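Local coordinates for protein metallophosphoesterase (Clostridium thermocellum, PDB 4J6O) that removes phosphate, probably from 2',3'-cyclic or 2'-phosphate RNA ends during bacterial RNA repair, as the manganese-binding calcineurin-like phosphatase domain of Pnkp, at residues 93-98 with 153-158; 192-197 with 204-209; 211-216 with 230-235; 234-237 with 242-245. All coordinates share one frame; numbering follows the deposited sequence. Where two conformers were deposited one is given.

Contact 1 lies nearest the catalytic centre: the side chain of His155 is about 4 Å from the manganese ion, and a citrate bound there is held by histidines of both 93-98 and 153-158. Contact 2 is its neighbour, with centres 11 Å apart; the two share the sheet containing strands 151-154 and 203-206, and His155 O lies 2.7 Å from Gly207 N, a probable hydrogen bond. Contacts 3 and 4 are centred 9 Å from each other and share Thr234 and Ala235 of strand 232-238. The side chain of Thr234 is about 13 Å from the metal, so both lie away from the site. Val205 CG2 meets Tyr236 CD1 at 4.1 Å, joining the two sheets between contacts 2 and 4.

Contact 1: 93-98 with 153-158; sequences PGNHDV and VAHAGM. With CIT (citric acid), chain K.
His155 lays its imidazole against the turn that leads into helix 95-104. Gly94 CA sits over one ring face, 3.7 Å from the ring centroid, in a CH-pi contact displaced toward the rim. The ring gets there because CG is anti to the backbone N (chi1 178°), which carries the imidazole across to Gly94. The two backbones themselves lie close enough to put His155 CB 3.3 Å from Pro93 O. A water extends this approach on the backbone side, giving a hydrogen to Pro93 O and accepting one from His155 N. Both nitrogens of the ring are engaged: ND1 bonds to the carbonyl of Leu63, and NE2 donates to citrate O2 at 2.7 Å, with the oxygen lying at the ring edge. The ring's rotation is thereby fixed from two ends while Gly94 supports its face.

On the opposing segment, His96 NE2 gives a hydrogen bond to citrate O3 of 2.8 Å and makes another with the citrate hydroxyl O7, while ND1 is bonded to Asp68. Citrate, probably from the crystallisation liquor, thus bridges the two histidines. Behind them, Asp97 OD2 accepts the N-H of Gly94 at 2.8 Å, on the anti side of the carboxylate, and the same oxygen takes the N-H of the metal ligand Asp65. Gly94 occupies the N-cap position of the helix. Together, the Gly-Asn-His-Asp turn and the histidine following a strand form part of the metallophosphoesterase active site, beside manganese held by Asp19, His21 and Asp65.

Contact 2: 192-197 with 204-209; sequences YDWASD and VVYGHT
Trp194 drives the edge of its six-membered ring onto the face of Tyr206 in a T-shaped stack, with centroids 5.2 Å apart and planes inclined at 62°. The touching atom is CZ2, poised over the centre of the phenol ring and 3.8 Å from Tyr206 CE1. At the next corner of the indole, CH2 reaches Val204 CG1 at 3.8 Å. Trp194 has CG between its backbone N and carbonyl carbon (chi1 70°), and this sends the indole toward strand 203-206. Ala195 CB adds a lighter touch on Tyr206 OH. Phe173 packs edge-to-face with the indole, whose NE1 makes a weak hydrogen bond to the carbonyl of Ala156.

Away from this buried aromatic core, the other side of 192-197 is polar and reaches the surface. Exposed Asp193 accepts from Ser196 through both oxygens: OD1 takes the backbone N-H in an Asx motif, and OD2 takes the hydroxyl at 2.9 Å from OG, both from above the carboxylate plane. Tyr192 OH donates to Asp197 OD2 at 2.6 Å. Asn218 also holds the Ala195 carbonyl. The chemistry implies that packing alone joins the loop to 204-209, while its internal hydrogen bonds probably shape the turn.

Contact 3: 211-216 with 230-235; sequences QAEVLK and GGKLTA
Lys232 NZ is gripped by the carboxylate of Glu213, which it meets through both oxygens. The stronger bond of this salt bridge runs to Glu213 OE1 at 2.9 Å, on the syn side of the carboxylate and 23° out of its plane; the bond to OE2, at 3.2 Å, is weak. A further acidic neighbour, Asp245, forms a long, weak ion pair with the same ammonium, so two acidic side chains, Glu213 and more weakly Asp245, probably share in balancing the lysine's charge. The lysine chain runs extended beyond CG, whereas Glu213 bends at chi2 (-70°), folding its carboxylate back toward the lysine although its CB points away from that strand. On the way, Lys232 CE passes 3.7 Å from Ala212 O.

The contact spans the two sheets of the calcineurin-like alpha/beta fold: 215-216 is an edge strand of one, while 232-238 lies within the other, next to the outermost strand 242-247. The approach is made mainly by side chains; the nearest CA atoms, those of Ala212 and Gly231, are still 6.7 Å apart.

Farther along the same side of strand 232-238, the ion pair gives way to methyl packing. Val214 CG1 touches Thr234 CG2 at 3.8 Å, and Ile223 lies against both side chains. Having CG2 anti to its backbone N, Thr234 offers that methyl to the valine while OG1 is hydrogen-bonded to the hydroxyl of Thr225.

Contact 4: 234-237 with 242-245; sequences TAYR and EIVD
Arg237 and Glu242 pair near the turn of an antiparallel beta hairpin, built from strands 232-238 and 242-247 at the margin of a five-stranded sheet. The short segments run at 153° to each other.

Backbone hydrogen bonds form two reciprocal pairs. Ala235 and Val244 exchange bonds of 2.8 Å from Ala235 N to Val244 O and 3.0 Å from Val244 N to Ala235 O, both almost straight. Arg237 and Glu242 do likewise, but less evenly: Arg237 N to Glu242 O is 2.8 Å, whereas the return bond from Glu242 N to Arg237 O stretches to 3.3 Å. Tyr236 with Ile243 and Thr234 with Asp245 are the non-hydrogen-bonded pairs.

The ionic contact is a single-pronged salt bridge. Arg237 NH1 donates to Glu242 OE1 at 3.0 Å, with that oxygen at the edge of the guanidinium and close to its plane, while the nitrogen stands above the carboxylate plane. A bend at chi3 (71°) turns the guanidinium toward Glu242, and its NE has a long, weak ion pair with Asp15.

Apolar packing occupies both faces. On the Arg237 face, Val244 CG2 supports Arg237 CD. On the other, Ile243 CD1 meets Tyr236 CD2 at 3.5 Å, and the tyrosine also packs on Leu203 and Val205 of strand 203-206, in the other sheet of the fold.

Water completes the polar links: besides its bond to Thr225, Thr234 OG1 has a water at 2.7 Å, which donates to Asp245 OD2, also at 2.7 Å.

Contact 1: 93-98 with 153-158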
loop_
_atom_site.group_PDB
_atom_site.type_symbol
_atom_site.label_atom_id
_atom_site.label_comp_id
_atom_site.label_asym_id
_atom_site.label_seq_id
_atom_site.Cartn_x
_atom_site.Cartn_y
_atom_site.Cartn_z
ATOM N N PRO A 93 5.784 0.892 -1.646
ATOM C CA PRO A 93 5.142 1.938 -2.412
ATOM C C PRO A 93 4.103 1.432 -3.408
ATOM O O PRO A 93 4.275 0.411 -4.036
ATOM C CB PRO A 93 6.343 2.560 -3.166
ATOM C CG PRO A 93 7.210 1.370 -3.466
ATOM C CD PRO A 93 7.127 0.557 -2.139
ATOM N N GLY A 94 3.022 2.221 -3.557
ATOM C CA GLY A 94 2.081 2.002 -4.639
ATOM C C GLY A 94 2.395 2.954 -5.797
ATOM O O GLY A 94 3.147 3.949 -5.626
ATOM N N ASN A 95 1.778 2.696 -6.948
ATOM C CA ASN A 95 1.961 3.529 -8.109
ATOM C C ASN A 95 1.560 4.988 -7.840
ATOM O O ASN A 95 2.186 5.949 -8.354
ATOM C CB ASN A 95 1.209 2.915 -9.328
ATOM C CG ASN A 95 -0.284 2.499 -9.033
ATOM O OD1 ASN A 95 -0.688 1.931 -7.963
ATOM N ND2 ASN A 95 -1.109 2.766 -10.043
ATOM N N HIS A 96 0.481 5.172 -7.079
ATOM C CA HIS A 96 0.023 6.523 -6.826
ATOM C C HIS A 96 1.021 7.273 -5.975
ATOM O O HIS A 96 1.167 8.502 -6.148
ATOM C CB HIS A 96 -1.366 6.489 -6.117
ATOM C CG HIS A 96 -2.479 6.055 -7.020
ATOM N ND1 HIS A 96 -3.423 6.927 -7.506
ATOM C CD2 HIS A 96 -2.794 4.830 -7.530
ATOM C CE1 HIS A 96 -4.259 6.274 -8.292
ATOM N NE2 HIS A 96 -3.895 5.004 -8.333
ATOM N N ASP A 97 1.641 6.585 -5.031
ATOM C CA ASP A 97 2.605 7.250 -4.141
ATOM C C ASP A 97 3.813 7.767 -4.934
ATOM O O ASP A 97 4.255 8.923 -4.751
ATOM C CB ASP A 97 3.098 6.270 -3.062
ATOM C CG ASP A 97 1.909 5.596 -2.286
ATOM O OD1 ASP A 97 0.931 6.271 -1.953
ATOM O OD2 ASP A 97 2.027 4.391 -2.045
ATOM N N VAL A 98 4.361 6.900 -5.759
ATOM C CA VAL A 98 5.561 7.221 -6.572
ATOM C C VAL A 98 5.238 8.306 -7.580
ATOM O O VAL A 98 6.063 9.195 -7.855
ATOM C CB VAL A 98 6.106 5.942 -7.257
ATOM C CG1 VAL A 98 7.150 6.254 -8.354
ATOM C CG2 VAL A 98 6.712 5.049 -6.190
ATOM N N VAL A 153 5.748 -9.074 0.641
ATOM C CA VAL A 153 4.720 -8.033 0.462
ATOM C C VAL A 153 5.205 -7.094 -0.625
ATOM O O VAL A 153 6.383 -6.730 -0.684
ATOM C CB VAL A 153 4.368 -7.244 1.751
ATOM C CG1 VAL A 153 3.612 -8.167 2.776
ATOM C CG2 VAL A 153 5.579 -6.546 2.389
ATOM N N ALA A 154 4.268 -6.700 -1.487
ATOM C CA ALA A 154 4.530 -5.788 -2.608
ATOM C C ALA A 154 3.215 -5.223 -3.040
ATOM O O ALA A 154 2.163 -5.866 -2.815
ATOM C CB ALA A 154 5.176 -6.535 -3.800
ATOM N N HIS A 155 3.224 -4.033 -3.635
ATOM C CA HIS A 155 1.924 -3.447 -4.026
ATOM C C HIS A 155 1.239 -4.252 -5.122
ATOM O O HIS A 155 0.093 -4.707 -4.927
ATOM C CB HIS A 155 2.109 -1.997 -4.472
ATOM C CG HIS A 155 0.852 -1.370 -4.911
ATOM N ND1 HIS A 155 -0.137 -1.011 -4.013
ATOM C CD2 HIS A 155 0.385 -1.081 -6.139
ATOM C CE1 HIS A 155 -1.163 -0.513 -4.683
ATOM N NE2 HIS A 155 -0.870 -0.533 -5.977
ATOM N N ALA A 156 1.888 -4.407 -6.269
ATOM C CA ALA A 156 1.259 -5.120 -7.384
ATOM C C ALA A 156 1.537 -6.598 -7.379
ATOM O O ALA A 156 1.088 -7.314 -8.272
ATOM C CB ALA A 156 1.671 -4.482 -8.744
ATOM N N GLY A 157 2.254 -7.095 -6.384
ATOM C CA GLY A 157 2.697 -8.493 -6.371
ATOM C C GLY A 157 4.181 -8.635 -6.700
ATOM O O GLY A 157 4.865 -7.646 -6.938
ATOM N N MET A 158 4.675 -9.852 -6.623
ATOM C CA MET A 158 6.069 -10.107 -6.961
ATOM C C MET A 158 6.189 -11.578 -7.389
ATOM O O MET A 158 6.121 -12.499 -6.559
ATOM C CB MET A 158 6.998 -9.769 -5.788
ATOM C CG MET A 158 8.498 -9.710 -6.190
ATOM S SD MET A 158 8.790 -8.565 -7.514
ATOM C CE MET A 158 8.391 -6.988 -6.732
HETATM C C1 CIT K . -3.651 -0.260 -8.070
HETATM O O1 CIT K . -4.111 -0.051 -6.881
HETATM O O2 CIT K . -2.446 -0.653 -8.117
HETATM C C2 CIT K . -4.491 -0.042 -9.310
HETATM C C3 CIT K . -4.896 1.431 -9.459
HETATM O O7 CIT K . -3.626 2.153 -9.353
HETATM C C4 CIT K . -5.419 1.311 -10.897
HETATM C C5 CIT K . -5.610 2.810 -10.949
HETATM O O3 CIT K . -5.566 3.899 -10.333
HETATM O O4 CIT K . -6.013 3.088 -12.112
HETATM C C6 CIT K . -5.819 1.858 -8.304
HETATM O O5 CIT K . -5.313 2.614 -7.441
HETATM O O6 CIT K . -6.982 1.332 -8.321
HETATM O O HOH W 1 5.314 -2.168 -3.736
#

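Contact 2: 192-197 with 204-209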
loop_
_atom_site.group_PDB
_atom_site.type_symbol
_atom_site.label_atom_id
_atom_site.label_comp_id
_atom_site.label_asym_id
_atom_site.label_seq_id
_atom_site.Cartn_x
_atom_site.Cartn_y
_atom_site.Cartn_z
ATOM N N TYR A 192 -0.353 -8.994 -17.272
ATOM C CA TYR A 192 -0.011 -10.399 -17.133
ATOM C C TYR A 192 -0.510 -10.893 -15.768
ATOM O O TYR A 192 -0.264 -10.239 -14.731
ATOM C CB TYR A 192 1.502 -10.543 -17.191
ATOM C CG TYR A 192 2.002 -11.905 -16.812
ATOM C CD1 TYR A 192 1.436 -13.054 -17.332
ATOM C CD2 TYR A 192 3.046 -12.033 -15.897
ATOM C CE1 TYR A 192 1.909 -14.307 -16.953
ATOM C CE2 TYR A 192 3.534 -13.261 -15.531
ATOM C CZ TYR A 192 2.946 -14.387 -16.023
ATOM O OH TYR A 192 3.438 -15.610 -15.640
ATOM N N ASP A 193 -1.239 -12.014 -15.794
ATOM C CA ASP A 193 -1.805 -12.603 -14.567
ATOM C C ASP A 193 -0.740 -13.481 -13.935
ATOM O O ASP A 193 -0.745 -14.708 -14.097
ATOM C CB ASP A 193 -2.969 -13.477 -14.956
ATOM C CG ASP A 193 -3.638 -14.120 -13.762
ATOM O OD1 ASP A 193 -3.128 -13.996 -12.615
ATOM O OD2 ASP A 193 -4.654 -14.765 -14.005
ATOM N N TRP A 194 0.192 -12.848 -13.244
ATOM C CA TRP A 194 1.337 -13.544 -12.714
ATOM C C TRP A 194 0.907 -14.502 -11.597
ATOM O O TRP A 194 1.551 -15.536 -11.352
ATOM C CB TRP A 194 2.332 -12.508 -12.202
ATOM C CG TRP A 194 1.847 -11.806 -10.948
ATOM C CD1 TRP A 194 1.088 -10.676 -10.888
ATOM C CD2 TRP A 194 2.034 -12.233 -9.580
ATOM N NE1 TRP A 194 0.802 -10.365 -9.596
ATOM C CE2 TRP A 194 1.372 -11.290 -8.761
ATOM C CE3 TRP A 194 2.687 -13.308 -8.981
ATOM C CZ2 TRP A 194 1.313 -11.398 -7.352
ATOM C CZ3 TRP A 194 2.632 -13.421 -7.560
ATOM C CH2 TRP A 194 1.979 -12.457 -6.775
ATOM N N ALA A 195 -0.165 -14.145 -10.892
ATOM C CA ALA A 195 -0.532 -14.962 -9.729
ATOM C C ALA A 195 -0.988 -16.368 -10.157
ATOM O O ALA A 195 -0.750 -17.359 -9.459
ATOM C CB ALA A 195 -1.606 -14.264 -8.885
ATOM N N SER A 196 -1.620 -16.464 -11.319
ATOM C CA SER A 196 -1.995 -17.789 -11.821
ATOM C C SER A 196 -0.811 -18.705 -12.084
ATOM O O SER A 196 -0.909 -19.921 -11.896
ATOM C CB SER A 196 -2.888 -17.694 -13.041
ATOM O OG SER A 196 -4.156 -17.242 -12.617
ATOM N N ASP A 197 0.312 -18.128 -12.493
ATOM C CA ASP A 197 1.467 -18.929 -12.828
ATOM C C ASP A 197 2.412 -19.069 -11.656
ATOM O O ASP A 197 3.465 -19.680 -11.797
ATOM C CB ASP A 197 2.226 -18.290 -13.988
ATOM C CG ASP A 197 1.476 -18.380 -15.310
ATOM O OD1 ASP A 197 0.592 -19.261 -15.455
ATOM O OD2 ASP A 197 1.782 -17.554 -16.202
ATOM N N VAL A 204 2.574 -14.479 -1.006
ATOM C CA VAL A 204 2.688 -13.086 -1.429
ATOM C C VAL A 204 1.391 -12.398 -1.122
ATOM O O VAL A 204 0.350 -12.774 -1.651
ATOM C CB VAL A 204 2.944 -12.948 -2.967
ATOM C CG1 VAL A 204 3.175 -11.490 -3.341
ATOM C CG2 VAL A 204 4.113 -13.864 -3.383
ATOM N N VAL A 205 1.458 -11.377 -0.263
ATOM C CA VAL A 205 0.257 -10.574 0.051
ATOM C C VAL A 205 0.470 -9.237 -0.666
ATOM O O VAL A 205 1.507 -8.586 -0.497
ATOM C CB VAL A 205 0.146 -10.384 1.544
ATOM C CG1 VAL A 205 -1.112 -9.611 1.900
ATOM C CG2 VAL A 205 0.150 -11.754 2.263
ATOM N N TYR A 206 -0.511 -8.850 -1.467
ATOM C CA TYR A 206 -0.370 -7.689 -2.326
ATOM C C TYR A 206 -1.703 -7.000 -2.502
ATOM O O TYR A 206 -2.706 -7.468 -1.942
ATOM C CB TYR A 206 0.278 -8.111 -3.691
ATOM C CG TYR A 206 -0.630 -8.959 -4.567
ATOM C CD1 TYR A 206 -0.869 -10.310 -4.293
ATOM C CD2 TYR A 206 -1.187 -8.400 -5.699
ATOM C CE1 TYR A 206 -1.711 -11.054 -5.102
ATOM C CE2 TYR A 206 -2.033 -9.122 -6.527
ATOM C CZ TYR A 206 -2.297 -10.451 -6.200
ATOM O OH TYR A 206 -3.111 -11.181 -7.013
ATOM N N GLY A 207 -1.721 -5.874 -3.229
ATOM C CA GLY A 207 -2.944 -5.084 -3.349
ATOM C C GLY A 207 -2.967 -4.412 -4.721
ATOM O O GLY A 207 -2.757 -3.182 -4.810
ATOM N N HIS A 208 -3.200 -5.191 -5.774
ATOM C CA HIS A 208 -3.096 -4.631 -7.106
ATOM C C HIS A 208 -4.419 -4.082 -7.579
ATOM O O HIS A 208 -4.855 -3.056 -7.084
ATOM C CB HIS A 208 -2.526 -5.657 -8.117
ATOM C CG HIS A 208 -2.020 -5.028 -9.380
ATOM N ND1 HIS A 208 -1.879 -3.669 -9.558
ATOM C CD2 HIS A 208 -1.567 -5.615 -10.513
ATOM C CE1 HIS A 208 -1.407 -3.440 -10.789
ATOM N NE2 HIS A 208 -1.206 -4.600 -11.370
ATOM N N THR A 209 -5.061 -4.695 -8.569
ATOM C CA THR A 209 -6.333 -4.119 -8.985
ATOM C C THR A 209 -7.364 -4.415 -7.877
ATOM O O THR A 209 -7.401 -5.502 -7.273
ATOM C CB THR A 209 -6.768 -4.650 -10.379
ATOM O OG1 THR A 209 -6.962 -6.052 -10.314
ATOM C CG2 THR A 209 -5.697 -4.363 -11.377
#

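Contact 3: 211-216 with 230-235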
loop_
_atom_site.group_PDB
_atom_site.type_symbol
_atom_site.label_atom_id
_atom_site.label_comp_id
_atom_site.label_asym_id
_atom_site.label_seq_id
_atom_site.Cartn_x
_atom_site.Cartn_y
_atom_site.Cartn_z
ATOM N N GLN A 211 -10.644 -5.374 -5.704
ATOM C CA GLN A 211 -11.549 -6.511 -5.803
ATOM C C GLN A 211 -12.680 -6.332 -4.807
ATOM O O GLN A 211 -12.525 -5.643 -3.806
ATOM C CB GLN A 211 -10.801 -7.805 -5.468
ATOM C CG GLN A 211 -9.491 -7.999 -6.237
ATOM C CD GLN A 211 -9.719 -8.355 -7.687
ATOM O OE1 GLN A 211 -10.650 -9.094 -8.023
ATOM N NE2 GLN A 211 -8.869 -7.832 -8.567
ATOM N N ALA A 212 -13.827 -6.977 -5.043
ATOM C CA ALA A 212 -14.864 -6.922 -4.022
ATOM C C ALA A 212 -14.525 -7.709 -2.771
ATOM O O ALA A 212 -14.884 -7.308 -1.668
ATOM C CB ALA A 212 -16.248 -7.359 -4.616
ATOM N N GLU A 213 -13.829 -8.823 -2.925
ATOM C CA GLU A 213 -13.420 -9.611 -1.772
ATOM C C GLU A 213 -11.980 -10.014 -2.033
ATOM O O GLU A 213 -11.505 -9.947 -3.185
ATOM C CB GLU A 213 -14.269 -10.874 -1.622
ATOM C CG GLU A 213 -15.744 -10.596 -1.388
ATOM C CD GLU A 213 -16.024 -10.014 -0.014
ATOM O OE1 GLU A 213 -15.188 -10.196 0.918
ATOM O OE2 GLU A 213 -17.097 -9.392 0.152
ATOM N N VAL A 214 -11.306 -10.458 -0.984
ATOM C CA VAL A 214 -9.910 -10.842 -1.140
ATOM C C VAL A 214 -9.801 -11.954 -2.215
ATOM O O VAL A 214 -10.711 -12.796 -2.358
ATOM C CB VAL A 214 -9.193 -11.215 0.202
ATOM C CG1 VAL A 214 -9.211 -10.076 1.183
ATOM C CG2 VAL A 214 -9.774 -12.463 0.813
ATOM N N LEU A 215 -8.755 -11.885 -3.025
ATOM C CA LEU A 215 -8.547 -12.852 -4.106
ATOM C C LEU A 215 -7.315 -13.722 -3.848
ATOM O O LEU A 215 -6.156 -13.275 -4.045
ATOM C CB LEU A 215 -8.411 -12.124 -5.448
ATOM C CG LEU A 215 -8.120 -12.993 -6.659
ATOM C CD1 LEU A 215 -9.237 -14.030 -6.762
ATOM C CD2 LEU A 215 -8.099 -12.108 -7.887
ATOM N N LYS A 216 -7.583 -14.967 -3.430
ATOM C CA LYS A 216 -6.541 -15.927 -3.072
ATOM C C LYS A 216 -6.302 -16.831 -4.267
ATOM O O LYS A 216 -7.212 -17.470 -4.743
ATOM C CB LYS A 216 -6.960 -16.800 -1.890
ATOM C CG LYS A 216 -7.548 -16.061 -0.714
ATOM C CD LYS A 216 -7.722 -16.986 0.518
ATOM C CE LYS A 216 -8.911 -16.578 1.361
ATOM N NZ LYS A 216 -8.548 -16.045 2.703
ATOM N N GLY A 230 -16.059 2.676 -1.911
ATOM C CA GLY A 230 -17.261 2.231 -1.203
ATOM C C GLY A 230 -17.213 0.727 -0.858
ATOM O O GLY A 230 -18.236 0.106 -0.517
ATOM N N GLY A 231 -16.021 0.122 -0.946
ATOM C CA GLY A 231 -15.857 -1.279 -0.583
ATOM C C GLY A 231 -15.472 -1.413 0.866
ATOM O O GLY A 231 -16.234 -1.006 1.762
ATOM N N LYS A 232 -14.279 -1.949 1.122
ATOM C CA LYS A 232 -13.838 -2.111 2.503
ATOM C C LYS A 232 -12.330 -2.083 2.541
ATOM O O LYS A 232 -11.673 -2.298 1.519
ATOM C CB LYS A 232 -14.359 -3.375 3.127
ATOM C CG LYS A 232 -14.004 -4.651 2.489
ATOM C CD LYS A 232 -15.124 -5.704 2.884
ATOM C CE LYS A 232 -14.975 -6.965 2.060
ATOM N NZ LYS A 232 -15.816 -8.020 2.719
ATOM N N LEU A 233 -11.812 -1.783 3.715
ATOM C CA LEU A 233 -10.372 -1.776 3.936
ATOM C C LEU A 233 -10.058 -3.070 4.676
ATOM O O LEU A 233 -10.674 -3.354 5.734
ATOM C CB LEU A 233 -9.964 -0.590 4.780
ATOM C CG LEU A 233 -8.469 -0.382 4.913
ATOM C CD1 LEU A 233 -7.881 -0.024 3.527
ATOM C CD2 LEU A 233 -8.129 0.753 5.935
ATOM N N THR A 234 -9.136 -3.842 4.105
ATOM C CA THR A 234 -8.803 -5.167 4.608
ATOM C C THR A 234 -7.403 -5.223 5.220
ATOM O O THR A 234 -6.412 -4.680 4.617
ATOM C CB THR A 234 -8.921 -6.214 3.462
ATOM O OG1 THR A 234 -10.298 -6.300 3.092
ATOM C CG2 THR A 234 -8.402 -7.569 3.924
ATOM N N ALA A 235 -7.295 -5.949 6.340
ATOM C CA ALA A 235 -5.977 -6.353 6.855
ATOM C C ALA A 235 -5.881 -7.852 6.804
ATOM O O ALA A 235 -6.877 -8.550 7.054
ATOM C CB ALA A 235 -5.776 -5.917 8.337
#

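Contact 4: 234-237 with 242-245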
loop_
_atom_site.group_PDB
_atom_site.type_symbol
_atom_site.label_atom_id
_atom_site.label_comp_id
_atom_site.label_asym_id
_atom_site.label_seq_id
_atom_site.Cartn_x
_atom_site.Cartn_y
_atom_site.Cartn_z
ATOM N N THR A 234 -9.136 -3.842 4.105
ATOM C CA THR A 234 -8.803 -5.167 4.608
ATOM C C THR A 234 -7.403 -5.223 5.220
ATOM O O THR A 234 -6.412 -4.680 4.617
ATOM C CB THR A 234 -8.921 -6.214 3.462
ATOM O OG1 THR A 234 -10.298 -6.300 3.092
ATOM C CG2 THR A 234 -8.402 -7.569 3.924
ATOM N N ALA A 235 -7.295 -5.949 6.340
ATOM C CA ALA A 235 -5.977 -6.353 6.855
ATOM C C ALA A 235 -5.881 -7.852 6.804
ATOM O O ALA A 235 -6.877 -8.550 7.054
ATOM C CB ALA A 235 -5.776 -5.917 8.337
ATOM N N TYR A 236 -4.691 -8.353 6.516
ATOM C CA TYR A 236 -4.404 -9.773 6.543
ATOM C C TYR A 236 -3.455 -10.007 7.702
ATOM O O TYR A 236 -2.364 -9.399 7.776
ATOM C CB TYR A 236 -3.772 -10.194 5.184
ATOM C CG TYR A 236 -3.449 -11.673 5.046
ATOM C CD1 TYR A 236 -2.258 -12.201 5.572
ATOM C CD2 TYR A 236 -4.270 -12.512 4.329
ATOM C CE1 TYR A 236 -1.966 -13.566 5.415
ATOM C CE2 TYR A 236 -3.977 -13.856 4.151
ATOM C CZ TYR A 236 -2.831 -14.360 4.689
ATOM O OH TYR A 236 -2.558 -15.683 4.463
ATOM N N ARG A 237 -3.889 -10.858 8.660
ATOM C CA ARG A 237 -3.084 -11.077 9.842
ATOM C C ARG A 237 -2.185 -12.273 9.565
ATOM O O ARG A 237 -2.630 -13.318 9.100
ATOM C CB ARG A 237 -4.000 -11.362 11.047
ATOM C CG ARG A 237 -5.050 -10.325 11.166
ATOM C CD ARG A 237 -5.814 -10.447 12.485
ATOM N NE ARG A 237 -5.039 -10.050 13.645
ATOM C CZ ARG A 237 -4.836 -10.856 14.708
ATOM N NH1 ARG A 237 -5.291 -12.114 14.745
ATOM N NH2 ARG A 237 -4.153 -10.420 15.749
ATOM N N GLU A 242 -5.580 -14.702 8.748
ATOM C CA GLU A 242 -6.955 -14.249 9.012
ATOM C C GLU A 242 -7.234 -12.923 8.350
ATOM O O GLU A 242 -6.376 -12.016 8.361
ATOM C CB GLU A 242 -7.129 -14.036 10.493
ATOM C CG GLU A 242 -7.088 -15.329 11.253
ATOM C CD GLU A 242 -7.080 -15.142 12.753
ATOM O OE1 GLU A 242 -7.067 -13.974 13.227
ATOM O OE2 GLU A 242 -7.082 -16.188 13.454
ATOM N N ILE A 243 -8.447 -12.799 7.819
ATOM C CA ILE A 243 -8.933 -11.566 7.212
ATOM C C ILE A 243 -9.737 -10.750 8.234
ATOM O O ILE A 243 -10.658 -11.282 8.876
ATOM C CB ILE A 243 -9.808 -11.867 6.019
ATOM C CG1 ILE A 243 -9.050 -12.671 4.964
ATOM C CG2 ILE A 243 -10.357 -10.585 5.408
ATOM C CD1 ILE A 243 -7.716 -12.116 4.633
ATOM N N VAL A 244 -9.387 -9.475 8.395
ATOM C CA VAL A 244 -10.133 -8.514 9.229
ATOM C C VAL A 244 -10.434 -7.307 8.358
ATOM O O VAL A 244 -9.558 -6.860 7.621
ATOM C CB VAL A 244 -9.335 -8.055 10.451
ATOM C CG1 VAL A 244 -10.092 -6.986 11.261
ATOM C CG2 VAL A 244 -9.020 -9.289 11.347
ATOM N N ASP A 245 -11.654 -6.815 8.385
ATOM C CA ASP A 245 -11.980 -5.675 7.504
ATOM C C ASP A 245 -12.939 -4.683 8.131
ATOM O O ASP A 245 -13.613 -4.978 9.116
ATOM C CB ASP A 245 -12.423 -6.146 6.108
ATOM C CG ASP A 245 -13.649 -7.052 6.126
ATOM O OD1 ASP A 245 -14.605 -6.735 6.864
ATOM O OD2 ASP A 245 -13.669 -8.048 5.354
HETATM O O HOH W 2 -12.019 -8.363 3.239
#